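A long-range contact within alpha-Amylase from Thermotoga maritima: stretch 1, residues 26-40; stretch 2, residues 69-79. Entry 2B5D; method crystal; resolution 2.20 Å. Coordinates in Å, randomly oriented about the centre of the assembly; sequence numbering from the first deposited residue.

Stretch 1 (26-40) EERWLFEAITETYIP
Stretch 2, residues 69-79: DLQEKYERHME

Two helices that cross steeply can meet only over a short patch, and such a patch can be secured by side chains that each sit in a pocket of the other helix. The contact between residues 26-40 and 69-79 of this alpha-amylase is a compact example. Both stretches are essentially helical; their axes approach to 10.6 Å, with N-to-C directions 71° apart (signed crossing angle -71°). The register is set by Phe31 and Tyr74, whose CA atoms lie 6.3 Å apart, while the CA atoms of Glu27 and Leu70 are 8.7 Å apart. Together the stretches bury 545 Å².

Along the first helix, Glu27 (chi1 m, chi2 t) points toward the partner, its OE1 4.1 Å from Leu70 CD1; this buried carboxylate oxygen is hydrogen-bonded elsewhere in the structure. The CA-to-CB bond of Arg28 (m, t) points sideways to the second stretch, but the end of the chain comes nearer. Its NH1 forms a salt bridge with Glu32 OE1 at 2.9 Å, one turn on, and its NH2 comes within 4.1 Å of His77 CE1, near the plane of the imidazole. Leu30, with chi1 at -145° and chi2 at -137°, adds an apolar contact, CD1 to Leu70 CG at 3.9 Å.

Phe31 (m, chi2 150°) is the first knob, seated among Leu70, Lys73, Tyr74 and His77. Tyr74 CA lies over its ring face, 4.3 Å from the centroid, and Phe31 CD2 reaches Tyr74 CD2 at 3.5 Å. The two rings are oblique, with planes at 53°. Phe31 CZ packs 3.9 Å from Lys73 CB: lysine offers aliphatic carbon here while its end leads away. His77 (t, chi2 95°) receives Phe31 CB over its face, 4.0 Å from the ring centroid.

Tyr74 (t, chi2 -99°) returns the exchange, sitting among Phe31, Ile34, Thr35 and Ile39. Ile34 (m, t) lays CG2 over the phenol face, 4.1 Å from the centroid, a methyl of a beta-branched side chain, well suited to a flat aromatic surface. Thr35 (m) meets the ring at its edge, where OG1 and Tyr74 OH share a 2.6 Å hydrogen bond, the sole one between the stretches. A small hydroxyl thus gives the buried phenol a polar partner within an otherwise largely apolar patch. Thr35 OG1 also lies 3.4 Å from Met78 SD, Met78 being folded m, m, m.

The first helix widens into a pi-type turn at 34-38, where Tyr38 N and Ile39 N bond to Ala33 O and Ile34 O, each at 3.0 Å. Ile39 (m, t) then closes the Tyr74 pocket, its CD1 4.0 Å from Tyr74 OH, before the kink at Pro40, whose nitrogen has no bond to the preceding turn.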

ATOM      1  N   GLU A  26      -8.169 -13.203 -12.052  1.00 90.18           N
ATOM      2  CA  GLU A  26      -9.423 -13.580 -11.411  1.00 89.42           C
ATOM      3  C   GLU A  26     -10.416 -14.295 -12.322  1.00 88.29           C
ATOM      4  O   GLU A  26     -11.490 -14.710 -11.883  1.00 88.38           O
ATOM      5  CB  GLU A  26     -10.066 -12.406 -10.628  1.00 89.71           C
ATOM      6  CG  GLU A  26      -9.482 -11.013 -10.860  1.00 91.30           C
ATOM      7  CD  GLU A  26      -8.132 -10.767 -10.151  1.00 94.05           C
ATOM      8  OE1 GLU A  26      -7.187 -10.299 -10.842  1.00 94.77           O
ATOM      9  OE2 GLU A  26      -8.014 -11.025  -8.921  1.00 93.95           O
ATOM     10  N   GLU A  27     -10.030 -14.478 -13.580  1.00 86.67           N
ATOM     11  CA  GLU A  27     -10.762 -15.356 -14.484  1.00 85.14           C
ATOM     12  C   GLU A  27     -10.365 -16.827 -14.304  1.00 83.84           C
ATOM     13  O   GLU A  27     -11.047 -17.713 -14.811  1.00 83.12           O
ATOM     14  CB  GLU A  27     -10.581 -14.912 -15.945  1.00 85.38           C
ATOM     15  CG  GLU A  27     -11.048 -13.461 -16.229  1.00 85.83           C
ATOM     16  CD  GLU A  27     -11.138 -13.124 -17.719  1.00 86.08           C
ATOM     17  OE1 GLU A  27     -12.095 -12.400 -18.098  1.00 85.39           O
ATOM     18  OE2 GLU A  27     -10.257 -13.577 -18.502  1.00 87.09           O
ATOM     19  N   ARG A  28      -9.255 -17.074 -13.598  1.00 82.57           N
ATOM     20  CA  ARG A  28      -8.802 -18.433 -13.268  1.00 81.32           C
ATOM     21  C   ARG A  28      -9.672 -19.097 -12.191  1.00 79.31           C
ATOM     22  O   ARG A  28      -9.735 -20.319 -12.121  1.00 78.38           O
ATOM     23  CB  ARG A  28      -7.361 -18.409 -12.763  1.00 81.23           C
ATOM     24  CG  ARG A  28      -6.317 -18.014 -13.783  1.00 83.11           C
ATOM     25  CD  ARG A  28      -4.897 -18.175 -13.204  1.00 84.09           C
ATOM     26  NE  ARG A  28      -4.288 -19.486 -13.484  1.00 89.03           N
ATOM     27  CZ  ARG A  28      -4.431 -20.580 -12.726  1.00 92.02           C
ATOM     28  NH1 ARG A  28      -5.175 -20.549 -11.620  1.00 93.27           N
ATOM     29  NH2 ARG A  28      -3.825 -21.718 -13.070  1.00 92.66           N
ATOM     30  N   TRP A  29     -10.301 -18.287 -11.334  1.00 77.53           N
ATOM     31  CA  TRP A  29     -11.250 -18.804 -10.358  1.00 76.31           C
ATOM     32  C   TRP A  29     -12.319 -19.625 -11.095  1.00 74.18           C
ATOM     33  O   TRP A  29     -12.542 -20.793 -10.790  1.00 73.66           O
ATOM     34  CB  TRP A  29     -11.929 -17.681  -9.566  1.00 77.83           C
ATOM     35  CG  TRP A  29     -11.049 -16.669  -8.832  1.00 79.47           C
ATOM     36  CD1 TRP A  29     -11.404 -15.378  -8.525  1.00 81.35           C
ATOM     37  CD2 TRP A  29      -9.710 -16.848  -8.304  1.00 81.66           C
ATOM     38  NE1 TRP A  29     -10.382 -14.744  -7.850  1.00 82.14           N
ATOM     39  CE2 TRP A  29      -9.332 -15.615  -7.697  1.00 82.32           C
ATOM     40  CE3 TRP A  29      -8.792 -17.925  -8.282  1.00 83.99           C
ATOM     41  CZ2 TRP A  29      -8.065 -15.421  -7.070  1.00 81.79           C
ATOM     42  CZ3 TRP A  29      -7.517 -17.732  -7.657  1.00 81.97           C
ATOM     43  CH2 TRP A  29      -7.181 -16.485  -7.060  1.00 81.44           C
ATOM     44  N   LEU A  30     -12.937 -19.004 -12.091  1.00 71.50           N
ATOM     45  CA  LEU A  30     -13.889 -19.671 -12.965  1.00 69.47           C
ATOM     46  C   LEU A  30     -13.371 -20.987 -13.557  1.00 68.28           C
ATOM     47  O   LEU A  30     -14.061 -22.012 -13.539  1.00 67.44           O
ATOM     48  CB  LEU A  30     -14.285 -18.727 -14.102  1.00 69.24           C
ATOM     49  CG  LEU A  30     -15.697 -18.691 -14.700  1.00 67.67           C
ATOM     50  CD1 LEU A  30     -15.573 -18.599 -16.190  1.00 64.44           C
ATOM     51  CD2 LEU A  30     -16.616 -19.846 -14.290  1.00 66.19           C
ATOM     52  N   PHE A  31     -12.154 -20.961 -14.085  1.00 67.07           N
ATOM     53  CA  PHE A  31     -11.583 -22.151 -14.701  1.00 66.06           C
ATOM     54  C   PHE A  31     -11.327 -23.304 -13.728  1.00 64.10           C
ATOM     55  O   PHE A  31     -11.593 -24.464 -14.050  1.00 63.36           O
ATOM     56  CB  PHE A  31     -10.317 -21.790 -15.478  1.00 67.39           C
ATOM     57  CG  PHE A  31     -10.532 -20.744 -16.534  1.00 69.23           C
ATOM     58  CD1 PHE A  31      -9.493 -19.880 -16.890  1.00 72.39           C
ATOM     59  CD2 PHE A  31     -11.774 -20.612 -17.173  1.00 71.06           C
ATOM     60  CE1 PHE A  31      -9.686 -18.890 -17.885  1.00 73.47           C
ATOM     61  CE2 PHE A  31     -11.980 -19.645 -18.158  1.00 71.42           C
ATOM     62  CZ  PHE A  31     -10.939 -18.779 -18.519  1.00 71.41           C
ATOM     63  N   GLU A  32     -10.808 -22.985 -12.554  1.00 62.61           N
ATOM     64  CA  GLU A  32     -10.669 -23.968 -11.485  1.00 62.87           C
ATOM     65  C   GLU A  32     -12.031 -24.513 -11.024  1.00 61.18           C
ATOM     66  O   GLU A  32     -12.190 -25.726 -10.874  1.00 60.15           O
ATOM     67  CB  GLU A  32      -9.917 -23.361 -10.297  1.00 63.05           C
ATOM     68  CG  GLU A  32      -8.436 -23.007 -10.546  1.00 65.64           C
ATOM     69  CD  GLU A  32      -7.865 -22.001  -9.515  1.00 66.73           C
ATOM     70  OE1 GLU A  32      -6.618 -21.845  -9.457  1.00 70.94           O
ATOM     71  OE2 GLU A  32      -8.654 -21.373  -8.762  1.00 71.02           O
ATOM     72  N   ALA A  33     -13.020 -23.623 -10.819  1.00 60.13           N
ATOM     73  CA  ALA A  33     -14.399 -24.070 -10.489  1.00 58.85           C
ATOM     74  C   ALA A  33     -14.984 -25.019 -11.529  1.00 58.07           C
ATOM     75  O   ALA A  33     -15.563 -26.029 -11.172  1.00 57.76           O
ATOM     76  CB  ALA A  33     -15.303 -22.914 -10.248  1.00 58.34           C
ATOM     77  N   ILE A  34     -14.779 -24.733 -12.812  1.00 58.04           N
ATOM     78  CA  ILE A  34     -15.278 -25.617 -13.890  1.00 58.37           C
ATOM     79  C   ILE A  34     -14.576 -26.968 -13.836  1.00 58.50           C
ATOM     80  O   ILE A  34     -15.201 -28.026 -13.957  1.00 58.54           O
ATOM     81  CB  ILE A  34     -15.098 -24.987 -15.312  1.00 57.64           C
ATOM     82  CG1 ILE A  34     -15.817 -23.648 -15.417  1.00 58.53           C
ATOM     83  CG2 ILE A  34     -15.653 -25.890 -16.369  1.00 57.91           C
ATOM     84  CD1 ILE A  34     -15.721 -22.989 -16.795  1.00 58.86           C
ATOM     85  N   THR A  35     -13.261 -26.921 -13.630  1.00 59.41           N
ATOM     86  CA  THR A  35     -12.418 -28.116 -13.680  1.00 58.80           C
ATOM     87  C   THR A  35     -12.611 -28.965 -12.444  1.00 59.09           C
ATOM     88  O   THR A  35     -12.818 -30.171 -12.549  1.00 58.36           O
ATOM     89  CB  THR A  35     -10.917 -27.740 -13.883  1.00 58.96           C
ATOM     90  OG1 THR A  35     -10.768 -27.076 -15.141  1.00 59.00           O
ATOM     91  CG2 THR A  35     -10.013 -28.973 -13.869  1.00 57.07           C
ATOM     92  N   GLU A  36     -12.566 -28.320 -11.280  1.00 59.60           N
ATOM     93  CA  GLU A  36     -12.603 -29.011  -9.989  1.00 60.21           C
ATOM     94  C   GLU A  36     -14.004 -29.405  -9.532  1.00 59.28           C
ATOM     95  O   GLU A  36     -14.178 -30.434  -8.865  1.00 60.05           O
ATOM     96  CB  GLU A  36     -11.977 -28.127  -8.908  1.00 61.15           C
ATOM     97  CG  GLU A  36     -10.581 -27.576  -9.227  1.00 67.05           C
ATOM     98  CD  GLU A  36      -9.432 -28.391  -8.635  1.00 74.31           C
ATOM     99  OE1 GLU A  36      -8.298 -27.833  -8.601  1.00 78.26           O
ATOM    100  OE2 GLU A  36      -9.645 -29.564  -8.201  1.00 76.03           O
ATOM    101  N   THR A  37     -15.007 -28.587  -9.861  1.00 58.25           N
ATOM    102  CA  THR A  37     -16.363 -28.807  -9.338  1.00 56.09           C
ATOM    103  C   THR A  37     -17.436 -29.059 -10.380  1.00 55.36           C
ATOM    104  O   THR A  37     -18.052 -30.090 -10.343  1.00 54.76           O
ATOM    105  CB  THR A  37     -16.786 -27.669  -8.371  1.00 55.98           C
ATOM    106  OG1 THR A  37     -15.784 -27.506  -7.368  1.00 54.00           O
ATOM    107  CG2 THR A  37     -18.112 -27.998  -7.685  1.00 55.60           C
ATOM    108  N   TYR A  38     -17.668 -28.137 -11.314  1.00 55.36           N
ATOM    109  CA  TYR A  38     -18.848 -28.267 -12.187  1.00 55.47           C
ATOM    110  C   TYR A  38     -18.845 -29.471 -13.153  1.00 56.37           C
ATOM    111  O   TYR A  38     -19.866 -30.168 -13.296  1.00 56.31           O
ATOM    112  CB  TYR A  38     -19.155 -26.969 -12.936  1.00 54.60           C
ATOM    113  CG  TYR A  38     -19.094 -25.743 -12.076  1.00 52.51           C
ATOM    114  CD1 TYR A  38     -19.614 -25.737 -10.789  1.00 52.22           C
ATOM    115  CD2 TYR A  38     -18.514 -24.585 -12.550  1.00 51.32           C
ATOM    116  CE1 TYR A  38     -19.546 -24.606  -9.994  1.00 50.56           C
ATOM    117  CE2 TYR A  38     -18.451 -23.445 -11.768  1.00 53.26           C
ATOM    118  CZ  TYR A  38     -18.959 -23.467 -10.483  1.00 52.62           C
ATOM    119  OH  TYR A  38     -18.871 -22.314  -9.701  1.00 52.66           O
ATOM    120  N   ILE A  39     -17.716 -29.733 -13.808  1.00 57.15           N
ATOM    121  CA  ILE A  39     -17.648 -30.903 -14.712  1.00 57.78           C
ATOM    122  C   ILE A  39     -17.599 -32.253 -13.957  1.00 57.80           C
ATOM    123  O   ILE A  39     -18.269 -33.195 -14.355  1.00 57.22           O
ATOM    124  CB  ILE A  39     -16.518 -30.746 -15.798  1.00 58.06           C
ATOM    125  CG1 ILE A  39     -16.945 -29.735 -16.870  1.00 58.76           C
ATOM    126  CG2 ILE A  39     -16.127 -32.102 -16.433  1.00 57.53           C
ATOM    127  CD1 ILE A  39     -15.781 -29.209 -17.774  1.00 58.28           C
ATOM    128  N   PRO A  40     -16.791 -32.361 -12.881  1.00 58.03           N
ATOM    129  CA  PRO A  40     -16.848 -33.575 -12.051  1.00 58.73           C
ATOM    130  C   PRO A  40     -18.244 -33.881 -11.458  1.00 59.50           C
ATOM    131  O   PRO A  40     -18.552 -35.038 -11.245  1.00 59.93           O
ATOM    132  CB  PRO A  40     -15.856 -33.279 -10.923  1.00 58.63           C
ATOM    133  CG  PRO A  40     -14.905 -32.313 -11.499  1.00 58.11           C
ATOM    134  CD  PRO A  40     -15.748 -31.440 -12.410  1.00 58.29           C
ATOM    135  N   ASP A  69     -16.773 -16.501 -25.355  1.00 79.55           N
ATOM    136  CA  ASP A  69     -15.372 -16.090 -25.259  1.00 80.18           C
ATOM    137  C   ASP A  69     -14.660 -16.719 -24.050  1.00 79.96           C
ATOM    138  O   ASP A  69     -13.470 -17.052 -24.136  1.00 79.90           O
ATOM    139  CB  ASP A  69     -15.261 -14.569 -25.258  1.00 80.64           C
ATOM    140  CG  ASP A  69     -16.096 -13.936 -26.371  1.00 83.51           C
ATOM    141  OD1 ASP A  69     -15.500 -13.445 -27.363  1.00 85.53           O
ATOM    142  OD2 ASP A  69     -17.356 -13.970 -26.271  1.00 86.16           O
ATOM    143  N   LEU A  70     -15.389 -16.895 -22.942  1.00 79.55           N
ATOM    144  CA  LEU A  70     -14.876 -17.628 -21.779  1.00 79.15           C
ATOM    145  C   LEU A  70     -14.696 -19.114 -22.090  1.00 78.99           C
ATOM    146  O   LEU A  70     -13.723 -19.733 -21.662  1.00 79.25           O
ATOM    147  CB  LEU A  70     -15.768 -17.422 -20.546  1.00 79.14           C
ATOM    148  CG  LEU A  70     -15.450 -16.389 -19.438  1.00 79.48           C
ATOM    149  CD1 LEU A  70     -14.229 -15.471 -19.678  1.00 79.02           C
ATOM    150  CD2 LEU A  70     -16.693 -15.541 -19.074  1.00 78.22           C
ATOM    151  N   GLN A  71     -15.614 -19.682 -22.859  1.00 78.60           N
ATOM    152  CA  GLN A  71     -15.501 -21.080 -23.250  1.00 78.77           C
ATOM    153  C   GLN A  71     -14.237 -21.335 -24.092  1.00 78.70           C
ATOM    154  O   GLN A  71     -13.544 -22.348 -23.903  1.00 78.64           O
ATOM    155  CB  GLN A  71     -16.753 -21.518 -24.013  1.00 78.75           C
ATOM    156  CG  GLN A  71     -18.066 -21.134 -23.342  1.00 79.57           C
ATOM    157  CD  GLN A  71     -19.292 -21.458 -24.186  1.00 79.66           C
ATOM    158  OE1 GLN A  71     -20.423 -21.431 -23.689  1.00 80.51           O
ATOM    159  NE2 GLN A  71     -19.076 -21.772 -25.463  1.00 79.18           N
ATOM    160  N   GLU A  72     -13.952 -20.408 -25.015  1.00 78.42           N
ATOM    161  CA  GLU A  72     -12.728 -20.425 -25.834  1.00 77.80           C
ATOM    162  C   GLU A  72     -11.460 -20.300 -24.980  1.00 76.75           C
ATOM    163  O   GLU A  72     -10.541 -21.111 -25.120  1.00 77.09           O
ATOM    164  CB  GLU A  72     -12.789 -19.339 -26.919  1.00 78.06           C
ATOM    165  CG  GLU A  72     -13.646 -19.760 -28.118  1.00 78.24           C
ATOM    166  CD  GLU A  72     -13.980 -18.634 -29.107  1.00 78.35           C
ATOM    167  OE1 GLU A  72     -14.801 -18.911 -30.014  1.00 79.86           O
ATOM    168  OE2 GLU A  72     -13.443 -17.498 -28.995  1.00 76.75           O
ATOM    169  N   LYS A  73     -11.433 -19.314 -24.087  1.00 75.28           N
ATOM    170  CA  LYS A  73     -10.355 -19.179 -23.098  1.00 74.42           C
ATOM    171  C   LYS A  73     -10.189 -20.406 -22.183  1.00 73.59           C
ATOM    172  O   LYS A  73      -9.063 -20.771 -21.840  1.00 74.18           O
ATOM    173  CB  LYS A  73     -10.520 -17.898 -22.272  1.00 74.45           C
ATOM    174  CG  LYS A  73     -10.132 -16.645 -23.024  1.00 75.76           C
ATOM    175  CD  LYS A  73     -10.992 -15.420 -22.640  1.00 78.01           C
ATOM    176  CE  LYS A  73     -11.000 -14.320 -23.752  1.00 77.39           C
ATOM    177  NZ  LYS A  73     -11.056 -14.841 -25.170  1.00 76.80           N
ATOM    178  N   TYR A  74     -11.290 -21.054 -21.807  1.00 72.11           N
ATOM    179  CA  TYR A  74     -11.196 -22.243 -20.956  1.00 70.78           C
ATOM    180  C   TYR A  74     -10.566 -23.413 -21.699  1.00 71.41           C
ATOM    181  O   TYR A  74      -9.775 -24.155 -21.129  1.00 70.89           O
ATOM    182  CB  TYR A  74     -12.569 -22.659 -20.378  1.00 68.69           C
ATOM    183  CG  TYR A  74     -12.495 -23.931 -19.554  1.00 65.21           C
ATOM    184  CD1 TYR A  74     -12.857 -25.159 -20.103  1.00 63.45           C
ATOM    185  CD2 TYR A  74     -12.025 -23.906 -18.241  1.00 60.62           C
ATOM    186  CE1 TYR A  74     -12.777 -26.332 -19.357  1.00 62.70           C
ATOM    187  CE2 TYR A  74     -11.935 -25.058 -17.495  1.00 60.81           C
ATOM    188  CZ  TYR A  74     -12.314 -26.265 -18.053  1.00 62.73           C
ATOM    189  OH  TYR A  74     -12.221 -27.402 -17.310  1.00 62.15           O
ATOM    190  N   GLU A  75     -10.952 -23.569 -22.965  1.00 72.93           N
ATOM    191  CA  GLU A  75     -10.473 -24.638 -23.836  1.00 74.69           C
ATOM    192  C   GLU A  75      -8.946 -24.538 -24.005  1.00 75.12           C
ATOM    193  O   GLU A  75      -8.221 -25.538 -23.911  1.00 75.19           O
ATOM    194  CB  GLU A  75     -11.164 -24.502 -25.183  1.00 74.98           C
ATOM    195  CG  GLU A  75     -11.791 -25.785 -25.675  1.00 79.03           C
ATOM    196  CD  GLU A  75     -12.923 -25.555 -26.690  1.00 84.39           C
ATOM    197  OE1 GLU A  75     -12.666 -25.754 -27.901  1.00 86.28           O
ATOM    198  OE2 GLU A  75     -14.066 -25.189 -26.288  1.00 85.77           O
ATOM    199  N   ARG A  76      -8.479 -23.307 -24.214  1.00 75.50           N
ATOM    200  CA  ARG A  76      -7.065 -22.980 -24.333  1.00 75.89           C
ATOM    201  C   ARG A  76      -6.327 -23.132 -22.989  1.00 76.17           C
ATOM    202  O   ARG A  76      -5.168 -23.581 -22.948  1.00 76.96           O
ATOM    203  CB  ARG A  76      -6.928 -21.582 -24.969  1.00 76.01           C
ATOM    204  CG  ARG A  76      -5.881 -20.629 -24.386  1.00 76.59           C
ATOM    205  CD  ARG A  76      -5.677 -19.407 -25.304  1.00 75.70           C
ATOM    206  NE  ARG A  76      -6.897 -19.044 -26.030  1.00 74.24           N
ATOM    207  CZ  ARG A  76      -7.592 -17.915 -25.842  1.00 74.22           C
ATOM    208  NH1 ARG A  76      -7.174 -17.009 -24.945  1.00 75.47           N
ATOM    209  NH2 ARG A  76      -8.699 -17.685 -26.558  1.00 69.18           N
ATOM    210  N   HIS A  77      -7.004 -22.807 -21.887  1.00 75.55           N
ATOM    211  CA  HIS A  77      -6.455 -23.071 -20.556  1.00 74.92           C
ATOM    212  C   HIS A  77      -6.330 -24.578 -20.296  1.00 74.54           C
ATOM    213  O   HIS A  77      -5.350 -25.057 -19.732  1.00 74.01           O
ATOM    214  CB  HIS A  77      -7.321 -22.408 -19.493  1.00 74.98           C
ATOM    215  CG  HIS A  77      -7.131 -22.968 -18.119  1.00 75.49           C
ATOM    216  ND1 HIS A  77      -6.261 -22.412 -17.206  1.00 76.58           N
ATOM    217  CD2 HIS A  77      -7.709 -24.024 -17.497  1.00 76.22           C
ATOM    218  CE1 HIS A  77      -6.305 -23.107 -16.081  1.00 77.22           C
ATOM    219  NE2 HIS A  77      -7.175 -24.091 -16.231  1.00 76.71           N
ATOM    220  N   MET A  78      -7.324 -25.335 -20.723  1.00 74.44           N
ATOM    221  CA  MET A  78      -7.291 -26.772 -20.493  1.00 74.75           C
ATOM    222  C   MET A  78      -6.179 -27.493 -21.268  1.00 75.05           C
ATOM    223  O   MET A  78      -5.593 -28.468 -20.770  1.00 74.72           O
ATOM    224  CB  MET A  78      -8.672 -27.390 -20.730  1.00 74.29           C
ATOM    225  CG  MET A  78      -9.617 -27.170 -19.550  1.00 73.56           C
ATOM    226  SD  MET A  78      -8.895 -27.612 -17.915  1.00 72.14           S
ATOM    227  CE  MET A  78      -8.976 -29.410 -17.972  1.00 69.89           C
ATOM    228  N   GLU A  79      -5.888 -26.990 -22.469  1.00 75.68           N
ATOM    229  CA  GLU A  79      -4.796 -27.520 -23.306  1.00 76.48           C
ATOM    230  C   GLU A  79      -3.412 -27.177 -22.751  1.00 76.03           C
ATOM    231  O   GLU A  79      -2.547 -28.048 -22.646  1.00 75.74           O
ATOM    232  CB  GLU A  79      -4.944 -27.051 -24.749  1.00 76.69           C
ATOM    233  CG  GLU A  79      -5.831 -27.965 -25.576  1.00 78.61           C
ATOM    234  CD  GLU A  79      -6.548 -27.210 -26.687  1.00 82.95           C
ATOM    235  OE1 GLU A  79      -7.448 -27.810 -27.334  1.00 83.50           O
ATOM    236  OE2 GLU A  79      -6.216 -26.010 -26.909  1.00 84.27           O
TER